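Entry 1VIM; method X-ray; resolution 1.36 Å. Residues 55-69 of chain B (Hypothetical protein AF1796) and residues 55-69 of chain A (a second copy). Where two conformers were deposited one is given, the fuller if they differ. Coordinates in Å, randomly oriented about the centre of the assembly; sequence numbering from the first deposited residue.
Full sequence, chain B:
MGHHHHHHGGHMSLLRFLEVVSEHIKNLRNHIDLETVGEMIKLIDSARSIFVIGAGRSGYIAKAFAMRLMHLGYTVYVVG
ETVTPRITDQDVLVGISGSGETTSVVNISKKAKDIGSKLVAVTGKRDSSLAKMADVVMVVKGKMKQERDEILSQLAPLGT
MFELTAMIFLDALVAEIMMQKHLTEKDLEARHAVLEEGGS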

ATOM      1  N   ALA B  55      11.328   6.276  -0.926  1.00  8.86           N
ATOM      2  CA  ALA B  55      11.222   5.473   0.295  1.00  9.76           C
ATOM      3  C   ALA B  55      10.556   6.255   1.411  1.00 10.14           C
ATOM      4  O   ALA B  55      10.759   7.447   1.551  1.00 10.56           O
ATOM      5  CB  ALA B  55      12.625   5.014   0.755  1.00 11.11           C
ATOM      6  N   GLY B  56       9.779   5.575   2.252  1.00 10.66           N
ATOM      7  CA  GLY B  56       9.187   6.240   3.397  1.00 11.49           C
ATOM      8  C   GLY B  56       8.315   7.424   3.008  1.00 11.31           C
ATOM      9  O   GLY B  56       7.498   7.312   2.101  1.00 11.20           O
ATOM     10  N   ARG B  57       8.469   8.543   3.728  1.00 11.18           N
ATOM     11  CA  ARG B  57       7.667   9.733   3.433  1.00 11.19           C
ATOM     12  C   ARG B  57       7.860  10.233   2.007  1.00 10.56           C
ATOM     13  O   ARG B  57       6.921  10.735   1.375  1.00 11.38           O
ATOM     14  CB  ARG B  57       7.885  10.844   4.468  1.00 12.12           C
ATOM     15  CG  ARG B  57       6.970  10.658   5.685  1.00 12.28           C
ATOM     16  CD  ARG B  57       7.386  11.381   6.971  1.00 14.20           C
ATOM     17  NE  ARG B  57       7.529  12.806   6.746  1.00 17.27           N
ATOM     18  CZ  ARG B  57       6.780  13.784   7.273  1.00 17.03           C
ATOM     19  NH1 ARG B  57       5.759  13.551   8.090  1.00 17.76           N
ATOM     20  NH2 ARG B  57       7.084  15.028   6.961  1.00 16.89           N
ATOM     21  N   SER B  58       9.069  10.064   1.470  1.00  9.25           N
ATOM     22  CA  SER B  58       9.289  10.423   0.073  1.00  8.92           C
ATOM     23  C   SER B  58       8.502   9.513  -0.874  1.00  8.92           C
ATOM     24  O   SER B  58       8.191   9.946  -1.984  1.00  9.38           O
ATOM     25  CB  SER B  58      10.778  10.422  -0.281  1.00  9.00           C
ATOM     26  OG  SER B  58      11.399  11.542   0.342  1.00 12.97           O
ATOM     27  N   GLY B  59       8.203   8.279  -0.453  1.00  7.93           N
ATOM     28  CA  GLY B  59       7.336   7.424  -1.253  1.00  7.56           C
ATOM     29  C   GLY B  59       5.921   7.973  -1.332  1.00  7.53           C
ATOM     30  O   GLY B  59       5.248   7.834  -2.355  1.00  8.88           O
ATOM     31  N   TYR B  60       5.459   8.603  -0.258  1.00  7.45           N
ATOM     32  CA  TYR B  60       4.130   9.200  -0.285  1.00  8.12           C
ATOM     33  C   TYR B  60       4.108  10.388  -1.220  1.00  8.00           C
ATOM     34  O   TYR B  60       3.093  10.608  -1.882  1.00  8.22           O
ATOM     35  CB  TYR B  60       3.693   9.638   1.112  1.00  8.98           C
ATOM     36  CG  TYR B  60       3.791   8.530   2.170  1.00  8.71           C
ATOM     37  CD1 TYR B  60       3.566   7.196   1.841  1.00  9.82           C
ATOM     38  CD2 TYR B  60       4.154   8.826   3.482  1.00  8.86           C
ATOM     39  CE1 TYR B  60       3.718   6.172   2.811  1.00  9.85           C
ATOM     40  CE2 TYR B  60       4.293   7.824   4.447  1.00  9.92           C
ATOM     41  CZ  TYR B  60       4.077   6.516   4.100  1.00  9.29           C
ATOM     42  OH  TYR B  60       4.238   5.526   5.059  1.00 12.90           O
ATOM     43  N   ILE B  61       5.211  11.132  -1.279  1.00  7.32           N
ATOM     44  CA  ILE B  61       5.347  12.253  -2.222  1.00  8.33           C
ATOM     45  C   ILE B  61       5.331  11.721  -3.645  1.00  7.93           C
ATOM     46  O   ILE B  61       4.637  12.258  -4.522  1.00  8.35           O
ATOM     47  CB  ILE B  61       6.614  13.059  -1.937  1.00  9.45           C
ATOM     48  CG1 ILE B  61       6.487  13.691  -0.557  1.00 11.83           C
ATOM     49  CG2 ILE B  61       6.798  14.144  -2.998  1.00 10.41           C
ATOM     50  CD1 ILE B  61       7.746  14.283  -0.074  1.00 15.22           C
ATOM     51  N   ALA B  62       6.079  10.657  -3.879  1.00  7.46           N
ATOM     52  CA  ALA B  62       6.131  10.025  -5.188  1.00  8.47           C
ATOM     53  C   ALA B  62       4.718   9.585  -5.613  1.00  7.30           C
ATOM     54  O   ALA B  62       4.323   9.783  -6.774  1.00  7.58           O
ATOM     55  CB  ALA B  62       7.080   8.833  -5.160  1.00  9.33           C
ATOM     56  N   LYS B  63       3.958   8.981  -4.699  1.00  6.95           N
ATOM     57  CA  LYS B  63       2.599   8.554  -5.042  1.00  6.82           C
ATOM     58  C   LYS B  63       1.699   9.736  -5.345  1.00  6.26           C
ATOM     59  O   LYS B  63       0.927   9.704  -6.289  1.00  7.10           O
ATOM     60  CB  LYS B  63       1.982   7.708  -3.933  1.00  8.00           C
ATOM     61  CG  LYS B  63       2.550   6.268  -3.894  1.00  8.91           C
ATOM     62  CD  LYS B  63       1.889   5.460  -2.735  1.00 11.34           C
ATOM     63  CE  LYS B  63       2.154   3.972  -2.979  1.00 14.00           C
ATOM     64  NZ  LYS B  63       1.309   3.052  -2.174  1.00 16.20           N
ATOM     65  N   ALA B  64       1.788  10.801  -4.563  1.00  6.65           N
ATOM     66  CA  ALA B  64       0.979  11.990  -4.832  1.00  6.88           C
ATOM     67  C   ALA B  64       1.283  12.536  -6.224  1.00  6.66           C
ATOM     68  O   ALA B  64       0.353  12.918  -6.959  1.00  8.11           O
ATOM     69  CB  ALA B  64       1.268  13.070  -3.792  1.00  7.58           C
ATOM     70  N   PHE B  65       2.563  12.572  -6.591  1.00  6.94           N
ATOM     71  CA  PHE B  65       2.962  13.073  -7.912  1.00  7.01           C
ATOM     72  C   PHE B  65       2.490  12.125  -9.034  1.00  7.79           C
ATOM     73  O   PHE B  65       1.935  12.593 -10.049  1.00  7.79           O
ATOM     74  CB  PHE B  65       4.476  13.227  -7.930  1.00  7.79           C
ATOM     75  CG  PHE B  65       5.044  13.785  -9.222  1.00  7.94           C
ATOM     76  CD1 PHE B  65       4.513  14.944  -9.804  1.00  9.04           C
ATOM     77  CD2 PHE B  65       6.106  13.144  -9.844  1.00  9.20           C
ATOM     78  CE1 PHE B  65       5.066  15.445 -10.994  1.00  8.93           C
ATOM     79  CE2 PHE B  65       6.677  13.674 -11.020  1.00  9.98           C
ATOM     80  CZ  PHE B  65       6.147  14.804 -11.590  1.00 10.12           C
ATOM     81  N   ALA B  66       2.660  10.811  -8.845  1.00  7.23           N
ATOM     82  CA  ALA B  66       2.175   9.841  -9.831  1.00  7.56           C
ATOM     83  C   ALA B  66       0.680   9.987 -10.044  1.00  6.95           C
ATOM     84  O   ALA B  66       0.212   9.944 -11.185  1.00  7.19           O
ATOM     85  CB  ALA B  66       2.506   8.434  -9.416  1.00  7.38           C
ATOM     86  N   MET B  67      -0.088  10.154  -8.973  1.00  6.78           N
ATOM     87  CA  MET B  67      -1.531  10.289  -9.136  1.00  6.92           C
ATOM     88  C   MET B  67      -1.861  11.510 -10.009  1.00  7.10           C
ATOM     89  O   MET B  67      -2.714  11.433 -10.895  1.00  7.34           O
ATOM     90  CB  MET B  67      -2.231  10.398  -7.773  1.00  8.17           C
ATOM     91  CG  MET B  67      -3.750  10.469  -7.911  1.00  8.44           C
ATOM     92  SD  MET B  67      -4.585  10.733  -6.375  1.00 11.80           S
ATOM     93  CE  MET B  67      -4.510   9.150  -5.606  1.00 10.68           C
ATOM     94  N   ARG B  68      -1.215  12.642  -9.718  1.00  7.18           N
ATOM     95  CA  ARG B  68      -1.423  13.849 -10.536  1.00  7.95           C
ATOM     96  C   ARG B  68      -0.976  13.665 -11.987  1.00  7.80           C
ATOM     97  O   ARG B  68      -1.652  14.131 -12.918  1.00  8.23           O
ATOM     98  CB  ARG B  68      -0.729  15.058  -9.914  1.00 10.20           C
ATOM     99  CG  ARG B  68      -1.341  16.388 -10.336  1.00 15.59           C
ATOM    100  CD  ARG B  68      -2.808  16.624  -9.899  1.00 13.24           C
ATOM    101  NE  ARG B  68      -3.131  17.199  -8.584  1.00 12.17           N
ATOM    102  CZ  ARG B  68      -4.010  16.668  -7.713  1.00 10.44           C
ATOM    103  NH1 ARG B  68      -4.658  15.518  -7.984  1.00 10.35           N
ATOM    104  NH2 ARG B  68      -4.240  17.228  -6.554  1.00 12.55           N
ATOM    105  N   LEU B  69       0.131  12.961 -12.212  1.00  7.75           N
ATOM    106  CA  LEU B  69       0.540  12.693 -13.590  1.00  7.60           C
ATOM    107  C   LEU B  69      -0.545  11.904 -14.318  1.00  7.57           C
ATOM    108  O   LEU B  69      -0.809  12.160 -15.490  1.00  7.65           O
ATOM    109  CB  LEU B  69       1.885  11.970 -13.660  1.00  7.52           C
ATOM    110  CG  LEU B  69       3.114  12.779 -13.239  1.00  8.32           C
ATOM    111  CD1 LEU B  69       4.325  11.850 -13.237  1.00 11.70           C
ATOM    112  CD2 LEU B  69       3.395  13.975 -14.154  1.00 11.85           C
TER
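Chain A 55-69: AGRSGYIAKAFAMRL

Two copies of one helix packed antiparallel illustrate how a twofold-like arrangement makes each contact twice. Chain A is helical up to Leu A69 and beyond, as is chain B from Arg B57; their directions differ by 173° and their axes approach to 9.5 Å. The register centres on Tyr B60 and Tyr A60, whose CA atoms lie 5.3 Å apart, so that Arg A57 falls beside Ala B64 and Ala A64 beside Arg B57.

At the centre both tyrosines adopt chi1 m, with chi2 near -34°. Each is a knob in a hole: Tyr A60 sits among Tyr B60, Lys B63, Ala B64 and Met B67, and the reciprocal hole receives Tyr B60. Lys A63 CB lies over the face of the Tyr B60 ring, 3.9 Å from its centroid, a CH-pi contact that leaves the lysine's extended t, t, t chain beyond chi1 to carry its end away. Ala A64 is one wall of the hole, its CB 4.1 Å from Tyr B60 CD2. Met A67, t, t, m, turns its CE to within 3.5 Å of Tyr B60 OH and 4.0 Å of Gly B56 CA.

The arginines show how a bent side chain can reach a neighbouring helix. Arg A57 starts sideways, but its m, t, p conformation brings the guanidinium to the other backbone, where NH1 donates to Ala B64 O at 2.9 Å; Arg B57 NH1 bonds Ala A64 O at 3.0 Å.

Symmetry of contact does not demand symmetry of rotamer. Arg A68 is m, m, t and Arg B68 is t, p, p, yet Arg A68 stacks flat on Arg B57 and Arg B68 on Arg A57, guanidinium centres 3.8 Å apart. Arg A57 NE and Arg B68 NH2, 3.3 Å apart, are both donors, so the like charges meet by stacking rather than by a hydrogen bond.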

ATOM      1  N   ALA A  55      -8.462   9.592   2.038  1.00  9.69           N
ATOM      2  CA  ALA A  55      -8.566   8.930   0.746  1.00  8.52           C
ATOM      3  C   ALA A  55      -7.610   9.571  -0.235  1.00  9.10           C
ATOM      4  O   ALA A  55      -7.334  10.752  -0.158  1.00  9.91           O
ATOM      5  CB  ALA A  55      -9.972   9.054   0.211  1.00 11.23           C
ATOM      6  N   GLY A  56      -7.088   8.787  -1.166  1.00  8.69           N
ATOM      7  CA  GLY A  56      -6.248   9.355  -2.224  1.00  9.55           C
ATOM      8  C   GLY A  56      -5.058  10.125  -1.673  1.00  8.88           C
ATOM      9  O   GLY A  56      -4.352   9.680  -0.766  1.00  9.26           O
ATOM     10  N   ARG A  57      -4.819  11.314  -2.224  1.00  9.05           N
ATOM     11  CA  ARG A  57      -3.712  12.142  -1.750  1.00  9.36           C
ATOM     12  C   ARG A  57      -3.819  12.530  -0.275  1.00  7.85           C
ATOM     13  O   ARG A  57      -2.795  12.592   0.421  1.00  8.92           O
ATOM     14  CB  ARG A  57      -3.505  13.349  -2.657  1.00  9.94           C
ATOM     15  CG  ARG A  57      -2.690  12.966  -3.904  1.00 10.72           C
ATOM     16  CD  ARG A  57      -2.738  13.949  -5.055  1.00 13.44           C
ATOM     17  NE  ARG A  57      -2.371  15.283  -4.618  1.00 14.80           N
ATOM     18  CZ  ARG A  57      -1.368  16.020  -5.113  1.00 14.85           C
ATOM     19  NH1 ARG A  57      -0.521  15.536  -6.019  1.00 15.90           N
ATOM     20  NH2 ARG A  57      -1.194  17.251  -4.645  1.00 16.36           N
ATOM     21  N   SER A  58      -5.030  12.717   0.245  1.00  8.37           N
ATOM     22  CA  SER A  58      -5.163  12.964   1.685  1.00  7.85           C
ATOM     23  C   SER A  58      -4.783  11.740   2.505  1.00  7.55           C
ATOM     24  O   SER A  58      -4.380  11.888   3.667  1.00  8.67           O
ATOM     25  CB  SER A  58      -6.565  13.435   2.028  1.00  9.93           C
ATOM     26  OG  SER A  58      -6.699  14.803   1.623  1.00 12.73           O
ATOM     27  N   GLY A  59      -4.919  10.541   1.934  1.00  6.73           N
ATOM     28  CA  GLY A  59      -4.404   9.339   2.567  1.00  7.75           C
ATOM     29  C   GLY A  59      -2.889   9.349   2.689  1.00  6.76           C
ATOM     30  O   GLY A  59      -2.344   8.868   3.676  1.00  8.16           O
ATOM     31  N   TYR A  60      -2.200   9.882   1.690  1.00  6.95           N
ATOM     32  CA  TYR A  60      -0.748   9.986   1.755  1.00  7.42           C
ATOM     33  C   TYR A  60      -0.316  10.976   2.825  1.00  7.76           C
ATOM     34  O   TYR A  60       0.694  10.746   3.507  1.00  8.49           O
ATOM     35  CB  TYR A  60      -0.130  10.343   0.390  1.00  7.99           C
ATOM     36  CG  TYR A  60      -0.615   9.468  -0.746  1.00  8.09           C
ATOM     37  CD1 TYR A  60      -0.929   8.112  -0.550  1.00  9.21           C
ATOM     38  CD2 TYR A  60      -0.795  10.021  -2.011  1.00  8.59           C
ATOM     39  CE1 TYR A  60      -1.409   7.334  -1.624  1.00  9.70           C
ATOM     40  CE2 TYR A  60      -1.292   9.263  -3.074  1.00  8.89           C
ATOM     41  CZ  TYR A  60      -1.580   7.941  -2.866  1.00  8.78           C
ATOM     42  OH  TYR A  60      -2.102   7.222  -3.911  1.00 12.54           O
ATOM     43  N   ILE A  61      -1.085  12.051   3.004  1.00  7.23           N
ATOM     44  CA  ILE A  61      -0.813  12.997   4.080  1.00  7.31           C
ATOM     45  C   ILE A  61      -1.051  12.331   5.438  1.00  7.89           C
ATOM     46  O   ILE A  61      -0.252  12.490   6.369  1.00  8.03           O
ATOM     47  CB  ILE A  61      -1.740  14.221   3.926  1.00  8.77           C
ATOM     48  CG1 ILE A  61      -1.494  14.940   2.605  1.00 11.73           C
ATOM     49  CG2 ILE A  61      -1.618  15.147   5.142  1.00 10.17           C
ATOM     50  CD1 ILE A  61      -2.447  16.008   2.347  0.65 13.69           C
ATOM     51  N   ALA A  62      -2.135  11.565   5.543  1.00  7.81           N
ATOM     52  CA  ALA A  62      -2.461  10.863   6.776  1.00  8.09           C
ATOM     53  C   ALA A  62      -1.325   9.900   7.129  1.00  8.63           C
ATOM     54  O   ALA A  62      -0.935   9.816   8.299  1.00  8.58           O
ATOM     55  CB  ALA A  62      -3.763  10.119   6.621  1.00  8.95           C
ATOM     56  N   LYS A  63      -0.801   9.173   6.138  1.00  7.70           N
ATOM     57  CA  LYS A  63       0.324   8.263   6.363  1.00  7.58           C
ATOM     58  C   LYS A  63       1.578   9.005   6.804  1.00  7.18           C
ATOM     59  O   LYS A  63       2.263   8.592   7.741  1.00  8.09           O
ATOM     60  CB  LYS A  63       0.602   7.380   5.151  1.00  7.85           C
ATOM     61  CG  LYS A  63      -0.399   6.267   4.955  1.00  9.00           C
ATOM     62  CD  LYS A  63      -0.066   5.442   3.711  1.00 12.30           C
ATOM     63  CE  LYS A  63      -0.815   4.114   3.848  1.00 14.20           C
ATOM     64  NZ  LYS A  63      -0.349   3.121   2.830  1.00 17.65           N
ATOM     65  N   ALA A  64       1.869  10.146   6.173  1.00  7.10           N
ATOM     66  CA  ALA A  64       3.040  10.914   6.578  1.00  8.23           C
ATOM     67  C   ALA A  64       2.924  11.356   8.028  1.00  7.63           C
ATOM     68  O   ALA A  64       3.911  11.277   8.786  1.00  8.82           O
ATOM     69  CB  ALA A  64       3.217  12.120   5.692  1.00  8.95           C
ATOM     70  N   PHE A  65       1.730  11.798   8.430  1.00  7.76           N
ATOM     71  CA  PHE A  65       1.507  12.219   9.795  1.00  7.61           C
ATOM     72  C   PHE A  65       1.597  11.036  10.751  1.00  8.20           C
ATOM     73  O   PHE A  65       2.242  11.136  11.830  1.00  7.88           O
ATOM     74  CB  PHE A  65       0.156  12.902   9.864  1.00  8.80           C
ATOM     75  CG  PHE A  65      -0.216  13.413  11.244  1.00  8.01           C
ATOM     76  CD1 PHE A  65       0.638  14.228  11.963  1.00 10.19           C
ATOM     77  CD2 PHE A  65      -1.460  13.113  11.765  1.00 10.32           C
ATOM     78  CE1 PHE A  65       0.258  14.717  13.213  1.00 10.26           C
ATOM     79  CE2 PHE A  65      -1.849  13.616  13.039  1.00 10.24           C
ATOM     80  CZ  PHE A  65      -0.964  14.411  13.743  1.00 10.25           C
ATOM     81  N   ALA A  66       0.972   9.915  10.388  1.00  7.61           N
ATOM     82  CA  ALA A  66       1.022   8.733  11.278  1.00  7.83           C
ATOM     83  C   ALA A  66       2.479   8.285  11.510  1.00  7.72           C
ATOM     84  O   ALA A  66       2.880   7.925  12.624  1.00  8.05           O
ATOM     85  CB  ALA A  66       0.196   7.585  10.709  1.00  7.99           C
ATOM     86  N   MET A  67       3.294   8.319  10.457  1.00  7.75           N
ATOM     87  CA  MET A  67       4.670   7.902  10.590  1.00  8.21           C
ATOM     88  C   MET A  67       5.384   8.806  11.615  1.00  7.47           C
ATOM     89  O   MET A  67       6.100   8.336  12.483  1.00  8.86           O
ATOM     90  CB  MET A  67       5.371   7.957   9.238  1.00  8.96           C
ATOM     91  CG  MET A  67       6.829   7.488   9.324  1.00 10.44           C
ATOM     92  SD  MET A  67       7.769   7.655   7.835  1.00 12.95           S
ATOM     93  CE  MET A  67       7.120   6.296   6.824  1.00 12.96           C
ATOM     94  N   ARG A  68       5.160  10.118  11.537  1.00  9.31           N
ATOM     95  CA  ARG A  68       5.761  11.029  12.512  1.00  9.60           C
ATOM     96  C   ARG A  68       5.231  10.811  13.919  1.00  9.19           C
ATOM     97  O   ARG A  68       6.006  10.907  14.896  1.00  9.97           O
ATOM     98  CB  ARG A  68       5.505  12.473  12.113  1.00 11.47           C
ATOM     99  CG  ARG A  68       6.527  12.987  11.207  1.00 14.20           C
ATOM    100  CD  ARG A  68       7.919  13.294  11.888  1.00 12.42           C
ATOM    101  NE  ARG A  68       8.683  13.862  10.816  1.00 13.22           N
ATOM    102  CZ  ARG A  68       9.364  13.173   9.941  1.00 13.83           C
ATOM    103  NH1 ARG A  68       9.539  11.857  10.107  1.00 12.87           N
ATOM    104  NH2 ARG A  68       9.911  13.800   8.902  1.00 14.94           N
ATOM    105  N   LEU A  69       3.937  10.553  14.076  1.00  8.89           N
ATOM    106  CA  LEU A  69       3.426  10.239  15.417  1.00  8.61           C
ATOM    107  C   LEU A  69       4.127   9.003  15.963  1.00  8.93           C
ATOM    108  O   LEU A  69       4.420   8.937  17.158  1.00  9.54           O
ATOM    109  CB  LEU A  69       1.896  10.049  15.414  1.00  8.15           C
ATOM    110  CG  LEU A  69       1.043  11.304  15.188  1.00  9.61           C
ATOM    111  CD1 LEU A  69      -0.408  10.888  15.134  1.00 12.31           C
ATOM    112  CD2 LEU A  69       1.293  12.372  16.254  1.00 12.70           C
TER